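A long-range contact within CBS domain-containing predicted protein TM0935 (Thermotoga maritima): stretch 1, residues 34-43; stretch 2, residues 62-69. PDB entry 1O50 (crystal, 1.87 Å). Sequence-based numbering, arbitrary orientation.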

# COMPACT_ATOMS: atom_id res chain seq x y z
N PRO A 34 10.17 19.04 3.67
CA PRO A 34 10.88 18.09 4.51
C PRO A 34 10.17 16.74 4.62
O PRO A 34 8.97 16.67 4.63
CB PRO A 34 10.94 18.79 5.87
CG PRO A 34 10.81 20.22 5.54
CD PRO A 34 9.81 20.26 4.43
N ILE A 35 10.95 15.67 4.74
CA ILE A 35 10.39 14.34 4.74
C ILE A 35 9.50 14.18 5.93
O ILE A 35 8.43 13.57 5.83
CB ILE A 35 11.51 13.31 4.72
CG1 ILE A 35 12.18 13.36 3.34
CG2 ILE A 35 10.99 11.92 5.04
CD1 ILE A 35 13.45 12.48 3.20
N GLU A 36 9.88 14.78 7.06
CA GLU A 36 8.99 14.73 8.23
C GLU A 36 7.58 15.34 7.90
O GLU A 36 6.55 14.81 8.30
CB GLU A 36 9.62 15.41 9.43
CG GLU A 36 8.76 15.23 10.67
CD GLU A 36 9.27 15.85 11.98
OE1 GLU A 36 10.44 16.22 12.08
OE2 GLU A 36 8.48 15.95 12.96
N GLU A 37 7.53 16.41 7.11
CA GLU A 37 6.22 17.00 6.75
C GLU A 37 5.47 16.07 5.78
O GLU A 37 4.27 15.99 5.76
CB GLU A 37 6.40 18.36 6.15
CG GLU A 37 5.10 19.10 5.86
CD GLU A 37 5.33 20.48 5.24
OE1 GLU A 37 6.45 21.03 5.42
OE2 GLU A 37 4.38 21.00 4.58
N ILE A 38 6.19 15.33 4.96
CA ILE A 38 5.56 14.36 4.06
C ILE A 38 4.89 13.28 4.86
O ILE A 38 3.73 12.95 4.60
CB ILE A 38 6.60 13.74 3.11
CG1 ILE A 38 7.12 14.86 2.24
CG2 ILE A 38 5.94 12.63 2.29
CD1 ILE A 38 8.23 14.51 1.23
N VAL A 39 5.59 12.79 5.89
CA VAL A 39 5.01 11.87 6.84
C VAL A 39 3.78 12.46 7.54
O VAL A 39 2.75 11.80 7.68
CB VAL A 39 6.12 11.37 7.82
CG1 VAL A 39 5.55 10.57 8.89
CG2 VAL A 39 7.16 10.56 7.08
N ASP A 40 3.85 13.70 8.01
CA ASP A 40 2.67 14.32 8.62
C ASP A 40 1.45 14.31 7.67
O ASP A 40 0.35 14.01 8.09
CB ASP A 40 2.93 15.76 9.03
CG ASP A 40 4.01 15.92 10.10
OD1 ASP A 40 4.16 15.04 11.00
OD2 ASP A 40 4.70 16.97 10.13
N ARG A 41 1.65 14.68 6.40
CA ARG A 41 0.61 14.62 5.36
C ARG A 41 0.04 13.22 5.16
O ARG A 41 -1.14 13.05 4.99
CB ARG A 41 1.14 15.12 4.01
CG ARG A 41 1.55 16.63 3.97
CD ARG A 41 0.45 17.61 4.12
NE ARG A 41 -0.61 17.50 3.09
CZ ARG A 41 -0.57 17.97 1.82
NH1 ARG A 41 0.51 18.59 1.34
NH2 ARG A 41 -1.63 17.82 1.04
N ILE A 42 0.88 12.19 5.17
CA ILE A 42 0.38 10.83 5.02
C ILE A 42 -0.45 10.44 6.24
O ILE A 42 -1.51 9.83 6.08
CB ILE A 42 1.52 9.83 4.80
CG1 ILE A 42 2.27 10.12 3.48
CG2 ILE A 42 0.95 8.42 4.77
CD1 ILE A 42 3.61 9.46 3.36
N LEU A 43 0.03 10.76 7.45
CA LEU A 43 -0.70 10.41 8.69
C LEU A 43 -2.06 11.11 8.81
O LEU A 43 -3.00 10.60 9.51
CB LEU A 43 0.17 10.71 9.92
CG LEU A 43 1.46 9.86 10.01
CD1 LEU A 43 2.47 10.43 11.08
CD2 LEU A 43 1.11 8.39 10.34
N MET A 62 7.22 11.57 -7.73
CA MET A 62 6.28 10.89 -6.87
C MET A 62 7.03 10.13 -5.78
O MET A 62 8.15 9.78 -5.92
CB MET A 62 5.39 9.93 -7.71
CG MET A 62 6.17 8.71 -8.25
SD MET A 62 5.19 7.41 -9.14
CE MET A 62 6.41 6.03 -9.27
N ILE A 63 6.40 9.93 -4.64
CA ILE A 63 7.03 9.19 -3.60
C ILE A 63 5.99 8.16 -3.14
O ILE A 63 5.09 8.50 -2.36
CB ILE A 63 7.39 10.17 -2.46
CG1 ILE A 63 8.29 11.31 -2.97
CG2 ILE A 63 7.96 9.41 -1.24
CD1 ILE A 63 8.49 12.49 -1.96
N PRO A 64 6.05 6.94 -3.67
CA PRO A 64 5.29 5.83 -3.09
C PRO A 64 5.67 5.56 -1.63
O PRO A 64 6.84 5.64 -1.22
CB PRO A 64 5.71 4.64 -3.97
CG PRO A 64 6.04 5.25 -5.19
CD PRO A 64 6.82 6.50 -4.86
N VAL A 65 4.68 5.25 -0.82
CA VAL A 65 4.96 5.02 0.58
C VAL A 65 5.99 3.90 0.77
O VAL A 65 6.79 3.96 1.70
CB VAL A 65 3.70 4.71 1.33
CG1 VAL A 65 4.03 4.16 2.75
CG2 VAL A 65 2.86 5.95 1.40
N MET A 66 6.01 2.91 -0.13
CA MET A 66 6.98 1.82 0.05
C MET A 66 8.38 2.33 -0.30
O MET A 66 9.41 1.80 0.22
CB MET A 66 6.60 0.59 -0.79
CG MET A 66 7.70 -0.51 -0.85
SD MET A 66 8.06 -1.34 0.82
CE MET A 66 6.74 -2.44 0.90
N HIS A 67 8.46 3.28 -1.23
CA HIS A 67 9.76 3.90 -1.51
C HIS A 67 10.27 4.67 -0.25
O HIS A 67 11.42 4.54 0.11
CB HIS A 67 9.70 4.81 -2.72
CG HIS A 67 11.02 5.47 -3.05
ND1 HIS A 67 12.16 4.76 -3.35
CD2 HIS A 67 11.34 6.78 -3.19
CE1 HIS A 67 13.14 5.61 -3.65
NE2 HIS A 67 12.66 6.84 -3.54
N LEU A 68 9.39 5.40 0.42
CA LEU A 68 9.71 6.15 1.64
C LEU A 68 10.13 5.20 2.78
O LEU A 68 11.06 5.49 3.55
CB LEU A 68 8.50 6.99 2.07
CG LEU A 68 8.67 7.95 3.25
CD1 LEU A 68 9.94 8.80 3.14
CD2 LEU A 68 7.42 8.86 3.39
N LEU A 69 9.48 4.04 2.84
CA LEU A 69 9.80 3.02 3.82
C LEU A 69 11.22 2.49 3.54
O LEU A 69 12.02 2.34 4.46
CB LEU A 69 8.77 1.89 3.75
CG LEU A 69 8.79 0.85 4.85
CD1 LEU A 69 8.37 1.52 6.19
CD2 LEU A 69 7.91 -0.38 4.54

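The contact is built entirely from aliphatic side chains. No hydrogen bond crosses between the stretches, and the helix axes come no nearer than 12.4 Å, so the gap is bridged by methyl groups reaching in from both backbones.

Leu68 is the centre of the arrangement, with 76 Å² covered by the other stretch. Its CA-to-CB bond points toward the opposing helix, and its side chain (chi1 t, chi2 p) sits as a knob in a hole formed by Ile35, Ile38, Val39 and Ile42. Those positions, i, i+3, i+4 and i+7, follow the helical repeat and line one face of the helix. The two methyls of the leucine spread across this pocket: CD1 meets Ile35 CG2 at 3.8 Å, while CD2 lies 3.9 Å from Ile42 CD1, 4.1 Å from Val39 CG2 and 4.2 Å from Ile38 CG2. A forked leucine end suits such a place, since one side chain can touch four neighbours.

Ile38, with 42 Å² covered, also points toward its partners and works in two directions. Its CG2 borders the Leu68 pocket, whereas its chi1 m, chi2 t conformation extends CD1 to the strand residue Ile63, where CD1 meets CD1 at 3.8 Å. Ile63 has the same rotamer, so two extended isoleucines touch at their tips and span a CA separation of 9.4 Å.

Ile42, one helical turn beyond Ile38, covers nearly as much, 41 Å², again with an extended m, t side chain. Its CD1 is shared between Leu68 and Val65. Val65 is set sideways to the contact; the CA atoms of Ile42 and Val65 are 8.6 Å apart, and Ile42 CD1 reaches the valine methyl CG2 at 4.1 Å. Val39, likewise sideways, gives up just 11 Å², a modest wall of the pocket.

The backbone supports this pattern. Pro34 and Pro64 stand at the N-cap positions of their helices, and their carbonyls accept hydrogen bonds from the first turns: Ile38 N to Pro34 O at 3.1 Å and Leu68 N to Pro64 O at 3.0 Å. These bonds lie within each stretch, and none crosses to the other; the contact itself is hydrocarbon.

The total buried surface is modest, 255 Å², but every contributing residue is buried in the whole assembly. The charged Glu36, Glu37, Asp40 and Arg41 stay out of reach of stretch 2. The rule that emerges is an apolar face of branched residues receiving one leucine, with extended isoleucines reaching its flanking partners.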